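Protein argonaute (Methanocaldococcus jannaschii, PDB 5G5S) cleaves single-stranded target DNA under the direction of short DNA guides, using divalent metal ions, and may defend the archaeon against invading genetic elements. Local coordinates at residues A[348-353]-A[486-491]; A[331-336]-A[477-482]. One frame throughout, in Å; residues are numbered along the deposited sequence.

Contact 1 (A[348-353]-A[486-491]); sequences DVPEII and LGIKYF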
loop_
_atom_site.group_PDB
_atom_site.type_symbol
_atom_site.label_atom_id
_atom_site.label_comp_id
_atom_site.label_asym_id
_atom_site.label_seq_id
_atom_site.Cartn_x
_atom_site.Cartn_y
_atom_site.Cartn_z
ATOM N N ASP A 348 -8.328 -25.067 -7.987
ATOM C CA ASP A 348 -9.144 -24.652 -9.130
ATOM C C ASP A 348 -8.333 -23.887 -10.171
ATOM O O ASP A 348 -7.503 -23.049 -9.823
ATOM C CB ASP A 348 -10.367 -23.814 -8.676
ATOM C CG ASP A 348 -11.430 -23.604 -9.745
ATOM O OD1 ASP A 348 -11.788 -24.591 -10.438
ATOM O OD2 ASP A 348 -11.948 -22.469 -9.852
ATOM N N VAL A 349 -8.595 -24.175 -11.451
ATOM C CA VAL A 349 -7.990 -23.532 -12.621
ATOM C C VAL A 349 -9.167 -22.885 -13.402
ATOM O O VAL A 349 -10.166 -23.578 -13.633
ATOM C CB VAL A 349 -7.194 -24.554 -13.492
ATOM C CG1 VAL A 349 -6.639 -23.902 -14.758
ATOM C CG2 VAL A 349 -6.067 -25.208 -12.695
ATOM N N PRO A 350 -9.110 -21.580 -13.788
ATOM C CA PRO A 350 -10.251 -20.985 -14.516
ATOM C C PRO A 350 -10.562 -21.704 -15.826
ATOM O O PRO A 350 -9.636 -22.190 -16.477
ATOM C CB PRO A 350 -9.807 -19.537 -14.760
ATOM C CG PRO A 350 -8.741 -19.290 -13.758
ATOM C CD PRO A 350 -8.031 -20.591 -13.593
ATOM N N GLU A 351 -11.865 -21.789 -16.192
ATOM C CA GLU A 351 -12.367 -22.453 -17.402
ATOM C C GLU A 351 -11.729 -21.928 -18.702
ATOM O O GLU A 351 -11.550 -22.700 -19.648
ATOM C CB GLU A 351 -13.895 -22.366 -17.476
ATOM N N ILE A 352 -11.363 -20.628 -18.726
ATOM C CA ILE A 352 -10.726 -19.941 -19.853
ATOM C C ILE A 352 -9.338 -20.518 -20.216
ATOM O O ILE A 352 -8.938 -20.427 -21.379
ATOM C CB ILE A 352 -10.645 -18.426 -19.552
ATOM N N ILE A 353 -8.609 -21.086 -19.220
ATOM C CA ILE A 353 -7.271 -21.682 -19.379
ATOM C C ILE A 353 -7.148 -23.158 -18.902
ATOM O O ILE A 353 -6.036 -23.703 -18.889
ATOM C CB ILE A 353 -6.125 -20.773 -18.838
ATOM C CG1 ILE A 353 -6.304 -20.411 -17.345
ATOM C CG2 ILE A 353 -5.917 -19.533 -19.712
ATOM C CD1 ILE A 353 -5.144 -20.795 -16.488
ATOM N N LEU A 486 -1.998 -16.224 -13.758
ATOM C CA LEU A 486 -2.948 -16.971 -14.587
ATOM C C LEU A 486 -4.266 -17.287 -13.856
ATOM O O LEU A 486 -5.072 -18.080 -14.348
ATOM C CB LEU A 486 -2.308 -18.227 -15.213
ATOM C CG LEU A 486 -1.219 -17.980 -16.265
ATOM C CD1 LEU A 486 -0.351 -19.202 -16.433
ATOM C CD2 LEU A 486 -1.809 -17.543 -17.610
ATOM N N GLY A 487 -4.479 -16.622 -12.708
ATOM C CA GLY A 487 -5.659 -16.758 -11.857
ATOM C C GLY A 487 -5.896 -18.156 -11.332
ATOM O O GLY A 487 -7.029 -18.514 -11.015
ATOM N N ILE A 488 -4.836 -18.963 -11.248
ATOM C CA ILE A 488 -4.922 -20.337 -10.756
ATOM C C ILE A 488 -4.981 -20.326 -9.225
ATOM O O ILE A 488 -4.090 -19.785 -8.576
ATOM C CB ILE A 488 -3.798 -21.251 -11.349
ATOM C CG1 ILE A 488 -3.981 -21.399 -12.877
ATOM C CG2 ILE A 488 -3.774 -22.632 -10.666
ATOM C CD1 ILE A 488 -2.759 -21.864 -13.685
ATOM N N LYS A 489 -6.048 -20.910 -8.666
ATOM C CA LYS A 489 -6.278 -21.014 -7.224
ATOM C C LYS A 489 -5.523 -22.243 -6.757
ATOM O O LYS A 489 -6.109 -23.311 -6.609
ATOM C CB LYS A 489 -7.790 -21.157 -6.925
ATOM C CG LYS A 489 -8.551 -19.856 -6.939
ATOM C CD LYS A 489 -8.992 -19.440 -8.319
ATOM C CE LYS A 489 -9.012 -17.940 -8.430
ATOM N NZ LYS A 489 -9.375 -17.540 -9.803
ATOM N N TYR A 490 -4.207 -22.108 -6.583
ATOM C CA TYR A 490 -3.370 -23.243 -6.205
ATOM C C TYR A 490 -3.596 -23.741 -4.773
ATOM O O TYR A 490 -3.928 -24.913 -4.570
ATOM C CB TYR A 490 -1.886 -22.977 -6.498
ATOM C CG TYR A 490 -1.200 -24.173 -7.107
ATOM C CD1 TYR A 490 -0.931 -25.310 -6.348
ATOM C CD2 TYR A 490 -0.856 -24.190 -8.453
ATOM C CE1 TYR A 490 -0.320 -26.428 -6.912
ATOM C CE2 TYR A 490 -0.226 -25.293 -9.023
ATOM C CZ TYR A 490 0.033 -26.414 -8.251
ATOM O OH TYR A 490 0.630 -27.513 -8.811
ATOM N N PHE A 491 -3.451 -22.848 -3.801
ATOM C CA PHE A 491 -3.602 -23.175 -2.388
ATOM C C PHE A 491 -4.713 -22.360 -1.742
ATOM O O PHE A 491 -5.004 -21.249 -2.187
ATOM C CB PHE A 491 -2.260 -22.989 -1.637
ATOM C CG PHE A 491 -1.626 -21.627 -1.791
ATOM C CD1 PHE A 491 -0.773 -21.355 -2.855
ATOM C CD2 PHE A 491 -1.870 -20.620 -0.864
ATOM C CE1 PHE A 491 -0.211 -20.081 -3.014
ATOM C CE2 PHE A 491 -1.298 -19.352 -1.016
ATOM C CZ PHE A 491 -0.484 -19.087 -2.096
#
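Asp-348 and Lys-489 face each other as one antiparallel, hydrogen-bonded pair. Lys-489 N donates to Asp-348 O at 2.8 Å, nearly along the C=O axis, and Asp-348 N donates to Lys-489 O at 3.1 Å. There is just this one bridge, and Lys-489 is the centre of an inverse gamma turn.

The two charged ends do not meet: Asp-348 OD2 is 5.6 Å from Lys-489 NZ. The lysine chain, bent at chi2 and chi3, curls back until NZ donates to Gly-487 O at 2.8 Å. That same carbonyl oxygen lies 3.3 Å from Pro-350 CG, so ring and ammonium both come up to it. Asp-348 OD1 makes a salt bridge with Arg-354 NH1.

The apolar part centres on Ile-488. Val-349 lies alongside it, pointing the same way, with CG2 4.0 Å from Ile-488 CG2. Ile-353 comes across at a slant and sets CD1 3.8 Å from Ile-488 CD1; Ile-353 CD1 also rests against Leu-486 CB, at 4.0 Å.

Gly-487, with positive phi, is the C' residue of the Schellman motif that ends helix 473-485, and the chain leaving this turn is what the 348-353 loop grips. Around it, Leu-358 of strand 357-365 touches both Ile-353 and Leu-486, Met-483 of the helix backs Ile-488, and His-709 and Phe-711 lie on Pro-350.

Contact 2 (A[331-336]-A[477-482]); sequences TLFTWI and NLLIQI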
loop_
_atom_site.group_PDB
_atom_site.type_symbol
_atom_site.label_atom_id
_atom_site.label_comp_id
_atom_site.label_asym_id
_atom_site.label_seq_id
_atom_site.Cartn_x
_atom_site.Cartn_y
_atom_site.Cartn_z
ATOM N N THR A 331 7.782 -25.322 -0.840
ATOM C CA THR A 331 7.821 -26.702 -1.333
ATOM C C THR A 331 6.679 -27.010 -2.326
ATOM O O THR A 331 6.418 -28.183 -2.600
ATOM C CB THR A 331 7.827 -27.710 -0.166
ATOM O OG1 THR A 331 6.634 -27.544 0.600
ATOM C CG2 THR A 331 9.080 -27.613 0.712
ATOM N N LEU A 332 6.005 -25.972 -2.869
ATOM C CA LEU A 332 4.899 -26.172 -3.810
ATOM C C LEU A 332 5.330 -26.823 -5.135
ATOM O O LEU A 332 4.606 -27.670 -5.666
ATOM C CB LEU A 332 4.155 -24.849 -4.059
ATOM C CG LEU A 332 2.701 -24.934 -4.533
ATOM C CD1 LEU A 332 1.813 -25.545 -3.479
ATOM C CD2 LEU A 332 2.166 -23.559 -4.839
ATOM N N PHE A 333 6.511 -26.425 -5.652
ATOM C CA PHE A 333 7.069 -26.927 -6.910
ATOM C C PHE A 333 8.452 -27.554 -6.727
ATOM O O PHE A 333 9.279 -27.499 -7.638
ATOM C CB PHE A 333 7.092 -25.822 -7.984
ATOM C CG PHE A 333 5.736 -25.258 -8.335
ATOM C CD1 PHE A 333 4.953 -25.850 -9.320
ATOM C CD2 PHE A 333 5.249 -24.124 -7.695
ATOM C CE1 PHE A 333 3.702 -25.319 -9.652
ATOM C CE2 PHE A 333 3.999 -23.598 -8.025
ATOM C CZ PHE A 333 3.233 -24.199 -9.001
ATOM N N THR A 334 8.701 -28.171 -5.564
ATOM C CA THR A 334 9.968 -28.852 -5.294
ATOM C C THR A 334 10.106 -30.133 -6.142
ATOM O O THR A 334 11.225 -30.549 -6.454
ATOM C CB THR A 334 10.194 -29.029 -3.792
ATOM O OG1 THR A 334 8.933 -29.265 -3.159
ATOM C CG2 THR A 334 10.863 -27.807 -3.163
ATOM N N TRP A 335 8.951 -30.690 -6.582
ATOM C CA TRP A 335 8.810 -31.859 -7.450
ATOM C C TRP A 335 9.300 -31.605 -8.891
ATOM O O TRP A 335 9.407 -32.551 -9.679
ATOM C CB TRP A 335 7.367 -32.396 -7.428
ATOM C CG TRP A 335 6.317 -31.355 -7.678
ATOM C CD1 TRP A 335 5.645 -30.625 -6.740
ATOM C CD2 TRP A 335 5.823 -30.925 -8.952
ATOM N NE1 TRP A 335 4.757 -29.769 -7.351
ATOM C CE2 TRP A 335 4.847 -29.929 -8.710
ATOM C CE3 TRP A 335 6.110 -31.283 -10.282
ATOM C CZ2 TRP A 335 4.154 -29.288 -9.747
ATOM C CZ3 TRP A 335 5.429 -30.644 -11.307
ATOM C CH2 TRP A 335 4.469 -29.656 -11.038
ATOM N N ILE A 336 9.611 -30.337 -9.225
ATOM C CA ILE A 336 10.149 -29.945 -10.533
ATOM C C ILE A 336 11.572 -30.508 -10.659
ATOM O O ILE A 336 11.907 -31.067 -11.697
ATOM C CB ILE A 336 10.067 -28.393 -10.741
ATOM C CG1 ILE A 336 8.593 -27.897 -10.811
ATOM C CG2 ILE A 336 10.916 -27.883 -11.930
ATOM C CD1 ILE A 336 7.822 -28.112 -12.113
ATOM N N ASN A 477 9.394 -20.029 -6.680
ATOM C CA ASN A 477 8.808 -18.692 -6.559
ATOM C C ASN A 477 8.313 -18.131 -7.881
ATOM O O ASN A 477 7.320 -17.408 -7.902
ATOM C CB ASN A 477 9.772 -17.719 -5.888
ATOM C CG ASN A 477 9.974 -17.972 -4.419
ATOM O OD1 ASN A 477 9.184 -18.649 -3.757
ATOM N ND2 ASN A 477 11.036 -17.411 -3.872
ATOM N N LEU A 478 9.000 -18.455 -8.974
ATOM C CA LEU A 478 8.626 -18.019 -10.314
ATOM C C LEU A 478 7.329 -18.699 -10.715
ATOM O O LEU A 478 6.439 -18.032 -11.229
ATOM C CB LEU A 478 9.750 -18.325 -11.332
ATOM C CG LEU A 478 9.435 -18.060 -12.814
ATOM C CD1 LEU A 478 9.177 -16.576 -13.072
ATOM C CD2 LEU A 478 10.537 -18.607 -13.721
ATOM N N LEU A 479 7.215 -20.015 -10.463
ATOM C CA LEU A 479 6.012 -20.782 -10.770
ATOM C C LEU A 479 4.816 -20.345 -9.936
ATOM O O LEU A 479 3.726 -20.248 -10.493
ATOM C CB LEU A 479 6.252 -22.305 -10.724
ATOM C CG LEU A 479 7.127 -22.864 -11.859
ATOM C CD1 LEU A 479 7.502 -24.309 -11.606
ATOM C CD2 LEU A 479 6.442 -22.711 -13.228
ATOM N N ILE A 480 5.032 -19.988 -8.636
ATOM C CA ILE A 480 3.990 -19.472 -7.739
ATOM C C ILE A 480 3.385 -18.199 -8.346
ATOM O O ILE A 480 2.161 -18.072 -8.434
ATOM C CB ILE A 480 4.525 -19.216 -6.293
ATOM C CG1 ILE A 480 4.778 -20.548 -5.550
ATOM C CG2 ILE A 480 3.544 -18.320 -5.496
ATOM C CD1 ILE A 480 5.703 -20.456 -4.376
ATOM N N GLN A 481 4.263 -17.280 -8.788
ATOM C CA GLN A 481 3.859 -16.015 -9.384
ATOM C C GLN A 481 3.158 -16.177 -10.727
ATOM O O GLN A 481 2.176 -15.477 -10.962
ATOM C CB GLN A 481 5.020 -15.011 -9.426
ATOM C CG GLN A 481 4.520 -13.585 -9.622
ATOM C CD GLN A 481 5.385 -12.534 -9.000
ATOM O OE1 GLN A 481 5.945 -12.702 -7.918
ATOM N NE2 GLN A 481 5.436 -11.387 -9.648
ATOM N N ILE A 482 3.614 -17.138 -11.569
ATOM C CA ILE A 482 3.006 -17.461 -12.866
ATOM C C ILE A 482 1.565 -17.956 -12.659
ATOM O O ILE A 482 0.658 -17.493 -13.360
ATOM C CB ILE A 482 3.893 -18.448 -13.683
ATOM C CG1 ILE A 482 5.147 -17.730 -14.235
ATOM C CG2 ILE A 482 3.100 -19.142 -14.804
ATOM C CD1 ILE A 482 6.229 -18.648 -14.984
#
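Segment 331-336 is an irregular turn whose backbone comes closest to 477-482 at Phe-333 and Leu-479, with CA atoms 7.3 Å apart, and no hydrogen bond joins the two segments. The turn is braced from within: Ile-336 N bonds to Phe-333 O, and Thr-334 OG1 donates to Thr-331 O at 2.8 Å from well above the carbonyl plane. Trp-335 NE1 adds a weak bond to Leu-332 O.

The side-chain contacts across the pair are apolar, and Phe-333 and Leu-479 carry most of them. The phenylalanine ring presents one face to the helix, and Leu-479 CB sits over the centre, 3.6 Å from the Phe-333 ring centroid and 9° off the normal, a CH-pi contact. Leu-479 CD1 lies 3.8 Å from Phe-333 CD1. That leucine also meets Ile-336 tip to tip, Leu-479 CD1 to Ile-336 CG1 at 3.8 Å.

One residue further along the helix, Ile-480 CG1 touches both Phe-333 CE2 and Leu-332 CD2, each at 4.0 Å. Leu-332 and Ile-480 slant across one another. Asn-476 OD1 accepts a bond from Phe-333 N, a polar tie beside the apolar patch.

The result is the loop before strand 357-365 packed on one side of a Mid-domain helix. From the same helix Gln-481, which interacts with the guide DNA, bonds through OE1 to Leu-673 N. The helix thus joins this apolar packing to the guide-binding site of the Mid domain, where residues 459-462 bind the phosphorylated 5' end.

From the N terminus, the chain passes strand 323-326 and reaches 331-336, then 348-353, both in the loop that leads to strand 357-365. It next runs through the four-stranded parallel sheet of the Mid domain and its helices before returning in helix 473-485, first at 477-482 and then, just past the helix end, at 486-491. The segments therefore alternate: contact 2 closes a loop over 140 intervening residues, contact 1 one over 132, and the two cross. Together they fasten the loop entering the domain to its last helix. Tyr-490 joins them directly, its ring edge-to-face with Phe-333, Tyr-490 CE2 3.6 Å from Phe-333 CZ.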